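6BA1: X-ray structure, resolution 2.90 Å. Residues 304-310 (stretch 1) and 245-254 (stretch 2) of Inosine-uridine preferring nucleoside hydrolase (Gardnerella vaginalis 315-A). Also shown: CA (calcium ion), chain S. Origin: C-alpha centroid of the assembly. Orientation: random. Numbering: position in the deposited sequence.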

ATOM      1  N   ARG A 304     -23.322  -0.595  -6.452  1.00 30.88           N
ATOM      2  CA  ARG A 304     -23.993  -1.829  -6.029  1.00 30.43           C
ATOM      3  C   ARG A 304     -24.071  -1.920  -4.512  1.00 28.90           C
ATOM      4  O   ARG A 304     -25.096  -2.322  -3.972  1.00 28.84           O
ATOM      5  CB  ARG A 304     -23.284  -3.066  -6.587  1.00 30.52           C
ATOM      6  CG  ARG A 304     -24.152  -4.314  -6.575  1.00 30.82           C
ATOM      7  CD  ARG A 304     -23.403  -5.513  -7.116  1.00 31.10           C
ATOM      8  NE  ARG A 304     -22.606  -6.200  -6.099  1.00 29.75           N
ATOM      9  CZ  ARG A 304     -21.708  -7.153  -6.360  1.00 29.88           C
ATOM     10  NH1 ARG A 304     -21.465  -7.548  -7.608  1.00 31.26           N
ATOM     11  NH2 ARG A 304     -21.029  -7.717  -5.371  1.00 28.80           N
ATOM     12  N   PHE A 305     -22.984  -1.563  -3.832  1.00 27.83           N
ATOM     13  CA  PHE A 305     -22.978  -1.471  -2.367  1.00 26.55           C
ATOM     14  C   PHE A 305     -24.014  -0.466  -1.865  1.00 26.86           C
ATOM     15  O   PHE A 305     -24.759  -0.768  -0.945  1.00 26.45           O
ATOM     16  CB  PHE A 305     -21.592  -1.097  -1.837  1.00 25.65           C
ATOM     17  CG  PHE A 305     -21.598  -0.634  -0.409  1.00 24.68           C
ATOM     18  CD1 PHE A 305     -21.298   0.690  -0.085  1.00 24.71           C
ATOM     19  CD2 PHE A 305     -21.936  -1.510   0.611  1.00 23.96           C
ATOM     20  CE1 PHE A 305     -21.303   1.116   1.227  1.00 24.00           C
ATOM     21  CE2 PHE A 305     -21.959  -1.097   1.927  1.00 23.26           C
ATOM     22  CZ  PHE A 305     -21.649   0.219   2.241  1.00 23.28           C
ATOM     23  N   LEU A 306     -24.052   0.718  -2.470  1.00 27.76           N
ATOM     24  CA  LEU A 306     -25.032   1.746  -2.108  1.00 28.39           C
ATOM     25  C   LEU A 306     -26.480   1.274  -2.314  1.00 29.24           C
ATOM     26  O   LEU A 306     -27.356   1.620  -1.528  1.00 29.33           O
ATOM     27  CB  LEU A 306     -24.773   3.044  -2.890  1.00 29.56           C
ATOM     28  CG  LEU A 306     -25.675   4.261  -2.605  1.00 30.56           C
ATOM     29  CD1 LEU A 306     -25.608   4.650  -1.135  1.00 29.54           C
ATOM     30  CD2 LEU A 306     -25.322   5.440  -3.491  1.00 31.96           C
ATOM     31  N   ASN A 307     -26.721   0.485  -3.360  1.00 30.00           N
ATOM     32  CA  ASN A 307     -28.044  -0.110  -3.609  1.00 30.91           C
ATOM     33  C   ASN A 307     -28.372  -1.225  -2.605  1.00 29.90           C
ATOM     34  O   ASN A 307     -29.487  -1.294  -2.091  1.00 30.27           O
ATOM     35  CB  ASN A 307     -28.127  -0.657  -5.038  1.00 32.18           C
ATOM     36  CG  ASN A 307     -29.481  -1.260  -5.350  1.00 33.32           C
ATOM     37  OD1 ASN A 307     -30.507  -0.599  -5.229  1.00 34.24           O
ATOM     38  ND2 ASN A 307     -29.487  -2.524  -5.749  1.00 33.42           N
ATOM     39  N   GLU A 308     -27.402  -2.099  -2.353  1.00 28.82           N
ATOM     40  CA  GLU A 308     -27.529  -3.175  -1.354  1.00 27.93           C
ATOM     41  C   GLU A 308     -27.811  -2.591   0.036  1.00 27.20           C
ATOM     42  O   GLU A 308     -28.674  -3.080   0.758  1.00 27.26           O
ATOM     43  CB  GLU A 308     -26.242  -4.025  -1.316  1.00 27.06           C
ATOM     44  CG  GLU A 308     -26.450  -5.510  -1.080  1.00 27.02           C
ATOM     45  CD  GLU A 308     -27.021  -6.243  -2.290  1.00 28.34           C
ATOM     46  OE1 GLU A 308     -26.638  -5.931  -3.429  1.00 29.04           O
ATOM     47  OE2 GLU A 308     -27.849  -7.151  -2.104  1.00 28.81           O
ATOM     48  N   PHE A 309     -27.069  -1.538   0.377  1.00 26.69           N
ATOM     49  CA  PHE A 309     -27.197  -0.791   1.639  1.00 26.17           C
ATOM     50  C   PHE A 309     -28.601  -0.233   1.855  1.00 27.18           C
ATOM     51  O   PHE A 309     -29.210  -0.474   2.897  1.00 27.00           O
ATOM     52  CB  PHE A 309     -26.160   0.343   1.637  1.00 25.86           C
ATOM     53  CG  PHE A 309     -26.181   1.230   2.846  1.00 25.54           C
ATOM     54  CD1 PHE A 309     -26.952   2.389   2.863  1.00 26.53           C
ATOM     55  CD2 PHE A 309     -25.370   0.952   3.938  1.00 24.44           C
ATOM     56  CE1 PHE A 309     -26.951   3.229   3.965  1.00 26.43           C
ATOM     57  CE2 PHE A 309     -25.364   1.786   5.048  1.00 24.32           C
ATOM     58  CZ  PHE A 309     -26.152   2.930   5.059  1.00 25.31           C
ATOM     59  N   MET A 310     -29.109   0.507   0.873  1.00 28.41           N
ATOM     60  CA  MET A 310     -30.428   1.136   0.989  1.00 29.65           C
ATOM     61  C   MET A 310     -31.577   0.127   0.948  1.00 30.26           C
ATOM     62  O   MET A 310     -32.543   0.276   1.689  1.00 30.75           O
ATOM     63  CB  MET A 310     -30.622   2.204  -0.092  1.00 31.06           C
ATOM     64  CG  MET A 310     -29.689   3.401   0.040  1.00 30.85           C
ATOM     65  SD  MET A 310     -29.891   4.355   1.555  1.00 30.61           S
ATOM     66  CE  MET A 310     -31.425   5.200   1.221  1.00 32.78           C
TER
HETATM   67 CA    CA S 400     -16.467   2.751  14.321  1.00 21.20          CA
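Stretch 2 (245-254) GLHDPLAVAV

How does stretch 2 approach the helix of stretch 1? It begins as loop at Gly-245 and Leu-246, then turns into a helix that runs on to Val-254 and beyond. The two helices cross almost at right angles, 91° between their N-to-C directions, with axes 11.0 Å apart at closest approach. That gap is filled by side chains, and no hydrogen bond crosses it; the contact is entirely apolar and buries 326 Å², both sides summed.

What does the loop contribute before the helix is under way? Gly-245 stays out of reach, but Leu-246, with phi/psi of -105/74 and chi angles m and t, points toward stretch 1 and meets three of its residues. Leu-246 CD1 lies 3.6 Å from Phe-305 CE1 and 4.3 Å from Leu-306 CD1, while Leu-246 CD2 is 3.9 Å from Phe-309 CZ. Leu-246 CD1 also sits 4.3 Å from the centroid of the Phe-309 ring, 2° off the normal, a CH-pi contact over the face.

Why do the next two residues take no part? His-247 directs its CA-to-CB bond away, and Asp-248 is out of reach; Asp-248 OD2 instead binds the calcium ion CA at 2.5 Å.

Which helical residues then pack on the phenylalanines? Pro-249 places CB at the edges of both rings, 3.7 Å from Phe-309 CE2 and 4.2 Å from Phe-305 CZ. The CA-to-CB bond of Leu-250 points sideways, and with its t, p rotamer Leu-250 CD1 lies over a face of Phe-305, 3.6 Å from the ring centroid in a second CH-pi contact. Ala-251 and Val-252 make no contact. One turn after Pro-249 the helix brings Ala-253 to the interface, Ala-253 CB lying 3.6 Å from Phe-305 CE2 at the ring edge; the backbone hydrogen bond from Ala-253 N to Pro-249 O, 2.9 Å, spans that turn.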

ATOM      1  N   GLY A 245     -19.121   9.218   4.839  1.00 26.33           N
ATOM      2  CA  GLY A 245     -18.546   7.926   4.486  1.00 25.23           C
ATOM      3  C   GLY A 245     -19.355   6.778   5.076  1.00 24.39           C
ATOM      4  O   GLY A 245     -19.910   6.898   6.172  1.00 24.28           O
ATOM      5  N   LEU A 246     -19.418   5.669   4.339  1.00 23.97           N
ATOM      6  CA  LEU A 246     -20.066   4.453   4.808  1.00 23.28           C
ATOM      7  C   LEU A 246     -18.995   3.448   5.191  1.00 22.32           C
ATOM      8  O   LEU A 246     -18.774   2.449   4.502  1.00 22.10           O
ATOM      9  CB  LEU A 246     -20.987   3.891   3.723  1.00 23.76           C
ATOM     10  CG  LEU A 246     -22.111   4.819   3.269  1.00 24.95           C
ATOM     11  CD1 LEU A 246     -22.898   4.174   2.135  1.00 25.53           C
ATOM     12  CD2 LEU A 246     -23.008   5.198   4.450  1.00 25.06           C
ATOM     13  N   HIS A 247     -18.356   3.706   6.322  1.00 21.93           N
ATOM     14  CA  HIS A 247     -17.151   2.975   6.710  1.00 21.28           C
ATOM     15  C   HIS A 247     -17.495   1.583   7.254  1.00 20.74           C
ATOM     16  O   HIS A 247     -17.203   0.569   6.622  1.00 20.57           O
ATOM     17  CB  HIS A 247     -16.337   3.767   7.745  1.00 21.28           C
ATOM     18  CG  HIS A 247     -15.925   5.131   7.292  1.00 21.98           C
ATOM     19  ND1 HIS A 247     -14.626   5.429   6.934  1.00 22.11           N
ATOM     20  CD2 HIS A 247     -16.644   6.288   7.165  1.00 22.78           C
ATOM     21  CE1 HIS A 247     -14.548   6.706   6.586  1.00 22.95           C
ATOM     22  NE2 HIS A 247     -15.758   7.243   6.704  1.00 23.39           N
ATOM     23  N   ASP A 248     -18.157   1.562   8.407  1.00 20.66           N
ATOM     24  CA  ASP A 248     -18.409   0.330   9.150  1.00 20.33           C
ATOM     25  C   ASP A 248     -19.426  -0.614   8.463  1.00 20.44           C
ATOM     26  O   ASP A 248     -19.249  -1.830   8.512  1.00 20.26           O
ATOM     27  CB  ASP A 248     -18.841   0.648  10.594  1.00 20.46           C
ATOM     28  CG  ASP A 248     -17.799   1.511  11.349  1.00 20.51           C
ATOM     29  OD1 ASP A 248     -17.064   2.320  10.713  1.00 20.60           O
ATOM     30  OD2 ASP A 248     -17.716   1.410  12.591  1.00 20.61           O
ATOM     31  N   PRO A 249     -20.469  -0.066   7.801  1.00 20.90           N
ATOM     32  CA  PRO A 249     -21.412  -0.925   7.079  1.00 21.17           C
ATOM     33  C   PRO A 249     -20.778  -1.773   5.994  1.00 21.12           C
ATOM     34  O   PRO A 249     -21.178  -2.919   5.794  1.00 21.22           O
ATOM     35  CB  PRO A 249     -22.374   0.067   6.420  1.00 21.88           C
ATOM     36  CG  PRO A 249     -22.309   1.262   7.272  1.00 22.00           C
ATOM     37  CD  PRO A 249     -20.880   1.347   7.729  1.00 21.41           C
ATOM     38  N   LEU A 250     -19.801  -1.197   5.297  1.00 21.12           N
ATOM     39  CA  LEU A 250     -19.155  -1.873   4.185  1.00 21.28           C
ATOM     40  C   LEU A 250     -18.441  -3.140   4.628  1.00 20.94           C
ATOM     41  O   LEU A 250     -18.432  -4.128   3.898  1.00 21.26           O
ATOM     42  CB  LEU A 250     -18.186  -0.925   3.481  1.00 21.49           C
ATOM     43  CG  LEU A 250     -17.477  -1.413   2.214  1.00 21.92           C
ATOM     44  CD1 LEU A 250     -18.445  -1.974   1.180  1.00 22.59           C
ATOM     45  CD2 LEU A 250     -16.702  -0.243   1.634  1.00 22.32           C
ATOM     46  N   ALA A 251     -17.864  -3.114   5.829  1.00 20.49           N
ATOM     47  CA  ALA A 251     -17.271  -4.315   6.417  1.00 20.37           C
ATOM     48  C   ALA A 251     -18.282  -5.451   6.527  1.00 20.64           C
ATOM     49  O   ALA A 251     -17.979  -6.601   6.199  1.00 20.94           O
ATOM     50  CB  ALA A 251     -16.678  -4.000   7.777  1.00 20.06           C
ATOM     51  N   VAL A 252     -19.489  -5.112   6.969  1.00 20.68           N
ATOM     52  CA  VAL A 252     -20.576  -6.087   7.089  1.00 21.08           C
ATOM     53  C   VAL A 252     -21.014  -6.558   5.702  1.00 21.59           C
ATOM     54  O   VAL A 252     -21.215  -7.754   5.488  1.00 22.04           O
ATOM     55  CB  VAL A 252     -21.779  -5.515   7.874  1.00 21.19           C
ATOM     56  CG1 VAL A 252     -22.909  -6.532   7.943  1.00 21.75           C
ATOM     57  CG2 VAL A 252     -21.353  -5.103   9.279  1.00 20.89           C
ATOM     58  N   ALA A 253     -21.144  -5.619   4.764  1.00 21.71           N
ATOM     59  CA  ALA A 253     -21.528  -5.943   3.386  1.00 22.39           C
ATOM     60  C   ALA A 253     -20.578  -6.937   2.722  1.00 22.64           C
ATOM     61  O   ALA A 253     -21.015  -7.808   1.969  1.00 23.35           O
ATOM     62  CB  ALA A 253     -21.626  -4.670   2.558  1.00 22.63           C
ATOM     63  N   VAL A 254     -19.285  -6.800   3.011  1.00 22.21           N
ATOM     64  CA  VAL A 254     -18.249  -7.695   2.478  1.00 22.57           C
ATOM     65  C   VAL A 254     -18.227  -9.033   3.228  1.00 22.75           C
ATOM     66  O   VAL A 254     -17.850 -10.068   2.656  1.00 23.45           O
ATOM     67  CB  VAL A 254     -16.863  -7.014   2.509  1.00 22.24           C
ATOM     68  CG1 VAL A 254     -15.736  -7.976   2.128  1.00 22.73           C
ATOM     69  CG2 VAL A 254     -16.848  -5.803   1.580  1.00 22.40           C
TER